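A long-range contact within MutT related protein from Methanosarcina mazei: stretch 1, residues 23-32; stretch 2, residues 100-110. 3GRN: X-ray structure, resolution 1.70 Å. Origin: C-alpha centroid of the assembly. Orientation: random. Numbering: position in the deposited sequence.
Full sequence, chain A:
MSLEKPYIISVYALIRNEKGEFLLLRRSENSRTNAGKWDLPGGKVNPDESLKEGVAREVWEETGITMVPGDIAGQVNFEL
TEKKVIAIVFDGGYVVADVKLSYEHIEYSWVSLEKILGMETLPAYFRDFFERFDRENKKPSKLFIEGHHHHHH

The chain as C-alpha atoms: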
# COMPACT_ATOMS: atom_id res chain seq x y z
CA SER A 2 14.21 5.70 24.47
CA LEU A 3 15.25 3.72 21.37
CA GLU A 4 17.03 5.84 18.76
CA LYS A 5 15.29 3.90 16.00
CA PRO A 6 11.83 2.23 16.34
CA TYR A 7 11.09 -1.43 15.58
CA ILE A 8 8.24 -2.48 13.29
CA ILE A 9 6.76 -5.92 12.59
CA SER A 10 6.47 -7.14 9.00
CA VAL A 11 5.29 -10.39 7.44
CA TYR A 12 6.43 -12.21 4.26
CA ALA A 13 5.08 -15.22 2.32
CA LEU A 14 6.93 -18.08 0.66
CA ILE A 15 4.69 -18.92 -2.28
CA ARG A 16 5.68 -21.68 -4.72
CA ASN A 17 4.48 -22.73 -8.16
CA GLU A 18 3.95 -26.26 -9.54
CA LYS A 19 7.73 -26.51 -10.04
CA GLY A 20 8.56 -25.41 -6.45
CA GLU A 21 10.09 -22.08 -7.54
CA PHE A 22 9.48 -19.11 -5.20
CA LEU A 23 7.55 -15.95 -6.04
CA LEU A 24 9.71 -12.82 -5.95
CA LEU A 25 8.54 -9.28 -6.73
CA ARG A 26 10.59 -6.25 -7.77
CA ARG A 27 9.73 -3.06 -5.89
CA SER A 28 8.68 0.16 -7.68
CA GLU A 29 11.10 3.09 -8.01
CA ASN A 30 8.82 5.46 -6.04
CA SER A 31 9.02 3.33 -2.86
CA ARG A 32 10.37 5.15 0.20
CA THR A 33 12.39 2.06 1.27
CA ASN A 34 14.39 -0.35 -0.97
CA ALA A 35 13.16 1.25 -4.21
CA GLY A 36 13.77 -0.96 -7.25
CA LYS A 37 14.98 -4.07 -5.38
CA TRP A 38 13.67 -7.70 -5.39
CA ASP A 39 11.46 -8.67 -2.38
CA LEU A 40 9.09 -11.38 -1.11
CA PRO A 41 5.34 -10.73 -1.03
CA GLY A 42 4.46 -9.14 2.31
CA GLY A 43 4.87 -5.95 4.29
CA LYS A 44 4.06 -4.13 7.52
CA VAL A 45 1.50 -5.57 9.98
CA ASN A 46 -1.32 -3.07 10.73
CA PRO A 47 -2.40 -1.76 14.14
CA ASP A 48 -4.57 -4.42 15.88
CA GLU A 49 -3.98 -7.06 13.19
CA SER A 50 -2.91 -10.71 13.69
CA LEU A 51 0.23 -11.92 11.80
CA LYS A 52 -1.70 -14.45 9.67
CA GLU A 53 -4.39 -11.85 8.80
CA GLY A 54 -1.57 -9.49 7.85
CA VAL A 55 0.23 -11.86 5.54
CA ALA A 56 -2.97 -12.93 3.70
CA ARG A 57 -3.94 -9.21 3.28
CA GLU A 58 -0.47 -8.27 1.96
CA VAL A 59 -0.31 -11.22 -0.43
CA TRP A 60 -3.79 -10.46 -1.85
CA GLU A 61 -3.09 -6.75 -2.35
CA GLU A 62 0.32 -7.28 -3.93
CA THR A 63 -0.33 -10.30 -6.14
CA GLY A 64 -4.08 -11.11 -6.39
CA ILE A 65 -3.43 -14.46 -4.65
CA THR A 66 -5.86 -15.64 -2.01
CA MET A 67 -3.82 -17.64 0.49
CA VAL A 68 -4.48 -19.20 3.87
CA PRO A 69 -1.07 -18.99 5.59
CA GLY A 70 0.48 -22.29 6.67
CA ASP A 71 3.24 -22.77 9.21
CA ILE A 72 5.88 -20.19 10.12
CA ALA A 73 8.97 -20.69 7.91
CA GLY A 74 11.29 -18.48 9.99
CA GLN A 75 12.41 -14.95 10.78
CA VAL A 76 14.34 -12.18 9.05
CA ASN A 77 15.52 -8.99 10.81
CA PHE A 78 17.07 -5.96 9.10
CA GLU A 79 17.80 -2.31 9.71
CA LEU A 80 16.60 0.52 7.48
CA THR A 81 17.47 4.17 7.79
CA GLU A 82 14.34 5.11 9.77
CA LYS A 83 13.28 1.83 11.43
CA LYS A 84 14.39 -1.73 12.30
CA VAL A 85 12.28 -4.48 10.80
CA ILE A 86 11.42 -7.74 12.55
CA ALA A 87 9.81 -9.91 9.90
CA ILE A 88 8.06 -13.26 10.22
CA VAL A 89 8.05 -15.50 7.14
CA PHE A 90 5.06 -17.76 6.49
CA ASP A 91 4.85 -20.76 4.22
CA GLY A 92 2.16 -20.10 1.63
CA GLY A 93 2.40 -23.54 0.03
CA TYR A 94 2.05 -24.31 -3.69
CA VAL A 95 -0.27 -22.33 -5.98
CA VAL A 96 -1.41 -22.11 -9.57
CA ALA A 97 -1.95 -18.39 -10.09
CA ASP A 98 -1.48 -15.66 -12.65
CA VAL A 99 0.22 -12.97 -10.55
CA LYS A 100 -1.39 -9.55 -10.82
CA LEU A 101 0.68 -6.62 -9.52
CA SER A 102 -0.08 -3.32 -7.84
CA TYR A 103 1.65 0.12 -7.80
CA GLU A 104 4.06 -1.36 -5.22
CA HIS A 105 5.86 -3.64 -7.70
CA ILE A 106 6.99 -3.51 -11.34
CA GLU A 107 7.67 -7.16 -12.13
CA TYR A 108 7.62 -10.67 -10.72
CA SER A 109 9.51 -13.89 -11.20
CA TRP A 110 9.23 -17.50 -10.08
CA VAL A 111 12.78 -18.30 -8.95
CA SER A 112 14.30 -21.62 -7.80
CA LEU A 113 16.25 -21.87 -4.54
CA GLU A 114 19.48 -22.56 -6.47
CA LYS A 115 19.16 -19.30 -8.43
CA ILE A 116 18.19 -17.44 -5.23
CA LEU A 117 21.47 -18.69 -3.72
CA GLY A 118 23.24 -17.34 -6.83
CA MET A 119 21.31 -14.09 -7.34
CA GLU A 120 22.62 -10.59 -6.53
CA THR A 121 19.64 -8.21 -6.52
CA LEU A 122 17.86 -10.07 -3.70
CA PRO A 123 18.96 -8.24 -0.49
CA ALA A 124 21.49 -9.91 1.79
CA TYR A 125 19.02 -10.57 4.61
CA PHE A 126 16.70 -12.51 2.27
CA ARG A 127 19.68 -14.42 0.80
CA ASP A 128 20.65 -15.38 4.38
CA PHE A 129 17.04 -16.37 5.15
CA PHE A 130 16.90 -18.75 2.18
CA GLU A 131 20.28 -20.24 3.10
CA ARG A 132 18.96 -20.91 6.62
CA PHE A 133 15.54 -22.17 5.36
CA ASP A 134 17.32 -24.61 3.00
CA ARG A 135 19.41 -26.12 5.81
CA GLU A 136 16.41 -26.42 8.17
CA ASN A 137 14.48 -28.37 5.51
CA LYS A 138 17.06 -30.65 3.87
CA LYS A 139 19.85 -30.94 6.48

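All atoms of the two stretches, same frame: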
# COMPACT_ATOMS: atom_id res chain seq x y z
N LEU A 23 8.01 -17.22 -5.48
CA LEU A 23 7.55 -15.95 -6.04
C LEU A 23 8.34 -14.79 -5.46
O LEU A 23 8.29 -14.53 -4.24
CB LEU A 23 6.05 -15.76 -5.76
CG LEU A 23 5.43 -14.45 -6.31
CD1 LEU A 23 5.66 -14.24 -7.81
CD2 LEU A 23 3.94 -14.33 -5.94
N LEU A 24 9.07 -14.08 -6.33
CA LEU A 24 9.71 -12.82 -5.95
C LEU A 24 9.10 -11.66 -6.73
O LEU A 24 8.62 -11.83 -7.85
CB LEU A 24 11.23 -12.85 -6.17
CG LEU A 24 12.00 -14.04 -5.62
CD1 LEU A 24 13.49 -13.80 -5.83
CD2 LEU A 24 11.70 -14.26 -4.17
N LEU A 25 9.12 -10.48 -6.13
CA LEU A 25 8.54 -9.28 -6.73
C LEU A 25 9.58 -8.18 -6.70
O LEU A 25 10.29 -8.04 -5.71
CB LEU A 25 7.36 -8.82 -5.87
CG LEU A 25 6.29 -9.85 -5.51
CD1 LEU A 25 5.25 -9.15 -4.60
CD2 LEU A 25 5.65 -10.37 -6.75
N ARG A 26 9.66 -7.39 -7.77
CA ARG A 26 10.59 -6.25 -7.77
C ARG A 26 9.86 -4.97 -7.43
O ARG A 26 8.88 -4.65 -8.07
CB ARG A 26 11.30 -6.13 -9.11
CG ARG A 26 12.38 -5.05 -9.07
CD ARG A 26 13.39 -5.19 -10.16
NE ARG A 26 13.00 -4.49 -11.37
CZ ARG A 26 13.18 -3.18 -11.60
NH1 ARG A 26 12.77 -2.67 -12.75
NH2 ARG A 26 13.73 -2.38 -10.69
N ARG A 27 10.38 -4.23 -6.45
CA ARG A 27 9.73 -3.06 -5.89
C ARG A 27 9.77 -1.87 -6.86
O ARG A 27 10.72 -1.74 -7.62
CB ARG A 27 10.40 -2.66 -4.58
CG ARG A 27 10.30 -3.70 -3.48
CD ARG A 27 11.13 -3.33 -2.23
NE ARG A 27 10.65 -2.12 -1.55
CZ ARG A 27 9.62 -2.08 -0.70
NH1 ARG A 27 8.94 -3.18 -0.41
NH2 ARG A 27 9.26 -0.93 -0.15
N SER A 28 8.73 -1.03 -6.81
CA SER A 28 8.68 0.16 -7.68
C SER A 28 9.72 1.20 -7.26
O SER A 28 10.18 1.21 -6.11
CB SER A 28 7.30 0.78 -7.69
OG SER A 28 7.03 1.44 -6.47
N GLU A 29 10.06 2.08 -8.21
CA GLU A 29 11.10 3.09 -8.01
C GLU A 29 10.69 4.22 -7.06
O GLU A 29 11.54 4.90 -6.48
CB GLU A 29 11.56 3.64 -9.36
CG GLU A 29 12.08 2.58 -10.31
CD GLU A 29 13.41 2.02 -9.88
OE1 GLU A 29 14.17 2.74 -9.18
OE2 GLU A 29 13.70 0.86 -10.27
N ASN A 30 9.38 4.40 -6.90
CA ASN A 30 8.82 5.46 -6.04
C ASN A 30 8.62 5.05 -4.58
O ASN A 30 8.06 5.82 -3.79
CB ASN A 30 7.50 5.96 -6.64
CG ASN A 30 7.52 6.01 -8.16
OD1 ASN A 30 6.74 5.32 -8.82
ND2 ASN A 30 8.42 6.81 -8.72
N SER A 31 9.07 3.83 -4.23
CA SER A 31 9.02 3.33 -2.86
C SER A 31 10.02 4.09 -1.99
O SER A 31 11.18 4.32 -2.40
CB SER A 31 9.32 1.83 -2.81
OG SER A 31 8.60 1.09 -3.79
N ARG A 32 9.56 4.46 -0.81
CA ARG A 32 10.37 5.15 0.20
C ARG A 32 11.57 4.32 0.66
O ARG A 32 12.67 4.85 0.85
CB ARG A 32 9.47 5.54 1.38
CG ARG A 32 10.20 6.09 2.59
CD ARG A 32 9.22 6.38 3.72
NE ARG A 32 9.76 7.35 4.68
CZ ARG A 32 9.72 8.67 4.52
NH1 ARG A 32 9.18 9.21 3.43
NH2 ARG A 32 10.23 9.46 5.46
N LYS A 100 -0.89 -10.82 -10.38
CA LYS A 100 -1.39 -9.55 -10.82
C LYS A 100 -0.91 -8.48 -9.86
O LYS A 100 -1.32 -8.44 -8.69
CB LYS A 100 -2.91 -9.59 -10.92
CG LYS A 100 -3.42 -10.52 -12.06
CD LYS A 100 -4.92 -10.38 -12.27
CE LYS A 100 -5.36 -11.04 -13.60
NZ LYS A 100 -5.01 -12.50 -13.68
N LEU A 101 -0.06 -7.60 -10.36
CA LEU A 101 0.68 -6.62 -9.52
C LEU A 101 -0.05 -5.33 -9.26
O LEU A 101 -0.99 -4.97 -9.97
CB LEU A 101 2.03 -6.29 -10.17
CG LEU A 101 2.99 -7.49 -10.32
CD1 LEU A 101 4.27 -7.03 -10.97
CD2 LEU A 101 3.26 -8.13 -8.98
N SER A 102 0.43 -4.62 -8.23
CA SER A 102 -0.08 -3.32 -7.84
C SER A 102 1.01 -2.26 -8.07
O SER A 102 2.14 -2.60 -8.50
CB SER A 102 -0.45 -3.33 -6.37
OG SER A 102 0.75 -3.28 -5.58
N TYR A 103 0.69 -1.00 -7.74
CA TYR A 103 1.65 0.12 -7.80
C TYR A 103 2.95 -0.16 -7.05
O TYR A 103 3.97 0.46 -7.34
CB TYR A 103 1.02 1.40 -7.23
CG TYR A 103 0.68 1.37 -5.75
CD1 TYR A 103 1.52 1.98 -4.80
CD2 TYR A 103 -0.52 0.81 -5.30
CE1 TYR A 103 1.19 1.99 -3.43
CE2 TYR A 103 -0.86 0.82 -3.93
CZ TYR A 103 0.01 1.40 -3.01
OH TYR A 103 -0.32 1.40 -1.66
N GLU A 104 2.90 -1.09 -6.09
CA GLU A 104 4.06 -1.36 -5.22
C GLU A 104 5.20 -2.09 -5.95
O GLU A 104 6.35 -2.03 -5.51
CB GLU A 104 3.64 -2.13 -3.96
CG GLU A 104 2.70 -1.33 -3.05
CD GLU A 104 2.57 -1.92 -1.64
OE1 GLU A 104 2.37 -3.16 -1.52
OE2 GLU A 104 2.66 -1.14 -0.67
N HIS A 105 4.88 -2.80 -7.03
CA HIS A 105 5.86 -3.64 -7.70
C HIS A 105 5.79 -3.55 -9.21
O HIS A 105 4.71 -3.36 -9.77
CB HIS A 105 5.74 -5.10 -7.28
CG HIS A 105 5.94 -5.34 -5.82
ND1 HIS A 105 4.89 -5.45 -4.93
CD2 HIS A 105 7.07 -5.49 -5.09
CE1 HIS A 105 5.37 -5.66 -3.71
NE2 HIS A 105 6.69 -5.69 -3.78
N ILE A 106 6.94 -3.68 -9.88
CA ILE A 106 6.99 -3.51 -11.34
C ILE A 106 7.09 -4.80 -12.15
O ILE A 106 6.69 -4.85 -13.32
CB ILE A 106 8.09 -2.52 -11.79
CG1 ILE A 106 9.44 -2.84 -11.12
CG2 ILE A 106 7.64 -1.08 -11.54
CD1 ILE A 106 10.25 -1.58 -10.82
N GLU A 107 7.61 -5.85 -11.52
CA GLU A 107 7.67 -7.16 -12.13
C GLU A 107 7.71 -8.28 -11.10
O GLU A 107 7.91 -8.03 -9.91
CB GLU A 107 8.83 -7.31 -13.12
CG GLU A 107 10.18 -6.90 -12.60
CD GLU A 107 11.16 -6.59 -13.73
OE1 GLU A 107 10.97 -7.10 -14.85
OE2 GLU A 107 12.12 -5.84 -13.48
N TYR A 108 7.52 -9.49 -11.57
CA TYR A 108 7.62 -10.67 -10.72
C TYR A 108 8.37 -11.75 -11.45
O TYR A 108 8.53 -11.70 -12.66
CB TYR A 108 6.24 -11.17 -10.28
CG TYR A 108 5.43 -11.78 -11.39
CD1 TYR A 108 5.54 -13.14 -11.71
CD2 TYR A 108 4.57 -10.99 -12.16
CE1 TYR A 108 4.80 -13.71 -12.74
CE2 TYR A 108 3.82 -11.54 -13.20
CZ TYR A 108 3.95 -12.91 -13.49
OH TYR A 108 3.22 -13.49 -14.51
N SER A 109 8.78 -12.76 -10.68
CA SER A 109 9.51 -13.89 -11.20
C SER A 109 9.37 -15.05 -10.24
O SER A 109 9.36 -14.86 -9.02
CB SER A 109 10.98 -13.54 -11.40
OG SER A 109 11.66 -14.60 -12.03
N TRP A 110 9.24 -16.24 -10.82
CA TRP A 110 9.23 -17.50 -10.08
C TRP A 110 10.65 -18.05 -10.14
O TRP A 110 11.12 -18.48 -11.20
CB TRP A 110 8.23 -18.49 -10.70
CG TRP A 110 6.79 -18.06 -10.64
CD1 TRP A 110 6.07 -17.43 -11.63
CD2 TRP A 110 5.89 -18.23 -9.54
NE1 TRP A 110 4.78 -17.20 -11.20
CE2 TRP A 110 4.64 -17.69 -9.92
CE3 TRP A 110 6.01 -18.79 -8.25
CZ2 TRP A 110 3.52 -17.69 -9.08
CZ3 TRP A 110 4.90 -18.79 -7.41
CH2 TRP A 110 3.67 -18.24 -7.83
O HOH W 1 4.82 3.14 -6.19
O HOH W 2 7.48 -1.11 -3.11

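Two antiparallel strand segments, more than seventy residues apart in sequence, zip together through backbone hydrogen bonds, with apolar packing on one face of the sheet and an arginine-glutamate salt bridge on the other. Strand 23-27 runs against strand 107-110 with 157° between their N-to-C directions and a closest axial approach of 4.7 Å, and the contact buries 763 Å² summed over both sides. Leu24 and Ser109 form a hydrogen-bonded pair: Leu24 N donates to Ser109 O at 2.8 Å and Ser109 N returns a bond to Leu24 O at 3.0 Å. The next rung begins with Arg26 N to Glu107 O at 2.8 Å, but the answering bond to Arg26 O comes from Ile106 N, also at 2.8 Å, where the second chain turns a corner. The ladder is carried on into the loop by Ser28 N, which donates to Glu104 O at 2.9 Å. Between these rungs the chains draw closer, and weaker CA-H...O contacts fill the gaps: Tyr108 CA lies 3.3 Å from Leu24 O, and Leu25 CA lies 3.5 Å from Glu107 O.

Leu23, Leu25, Tyr108 and Trp110 share one face of the sheet. Leu23 CB sits over the indole, 3.6 Å from Trp110 CZ3, so that its C-H groups meet the π cloud of the six-membered ring. The leucine's other end reaches along the sheet, placing Leu23 CD1 4.0 Å from Tyr108 CB. Leu25 packs against the same tyrosine, with Leu25 CD2 3.7 Å from Tyr108 CB, and also meets the loop, where its CD2 is 4.0 Å from Leu101 CD2. Its other methyl, Leu25 CD1, lies 3.7 Å from the centroid of the His105 ring and nearly along the ring normal, a CH-π contact over the face.

On the opposite face, where Leu24 and Ser109 also point, Arg26 meets Glu107. Arg26 NE donates to Glu107 OE2 at 2.7 Å with a nearly straight N-H...O angle of 168°, joining charge attraction to a good hydrogen bond; Arg26 NH1 adds a weak bond to the same Glu107 OE2 at 3.3 Å. The carboxylate lies at the guanidinium edge, where the N-H groups point, leaving a face free for Ile106, whose CD1 approaches Arg26 NH1 to 3.4 Å. Within its own stretch, Arg26 NH2 forms a second salt bridge to Glu29 OE2 at 3.3 Å, so the arginine links the strand partner to the following turn.

Beyond the strands, two type I turns, Ser28 to Ser31 and Ser102 to His105, are brought together. Ser31 OG donates to Ser28 O at 2.8 Å, bracing the first; Glu104 N donates to Ser102 OG at 3.1 Å in the second. Two waters bridge them: one bonds Ser28 OG and donates to Tyr103 O, while the other donates to both Ser31 OG and Glu104 O.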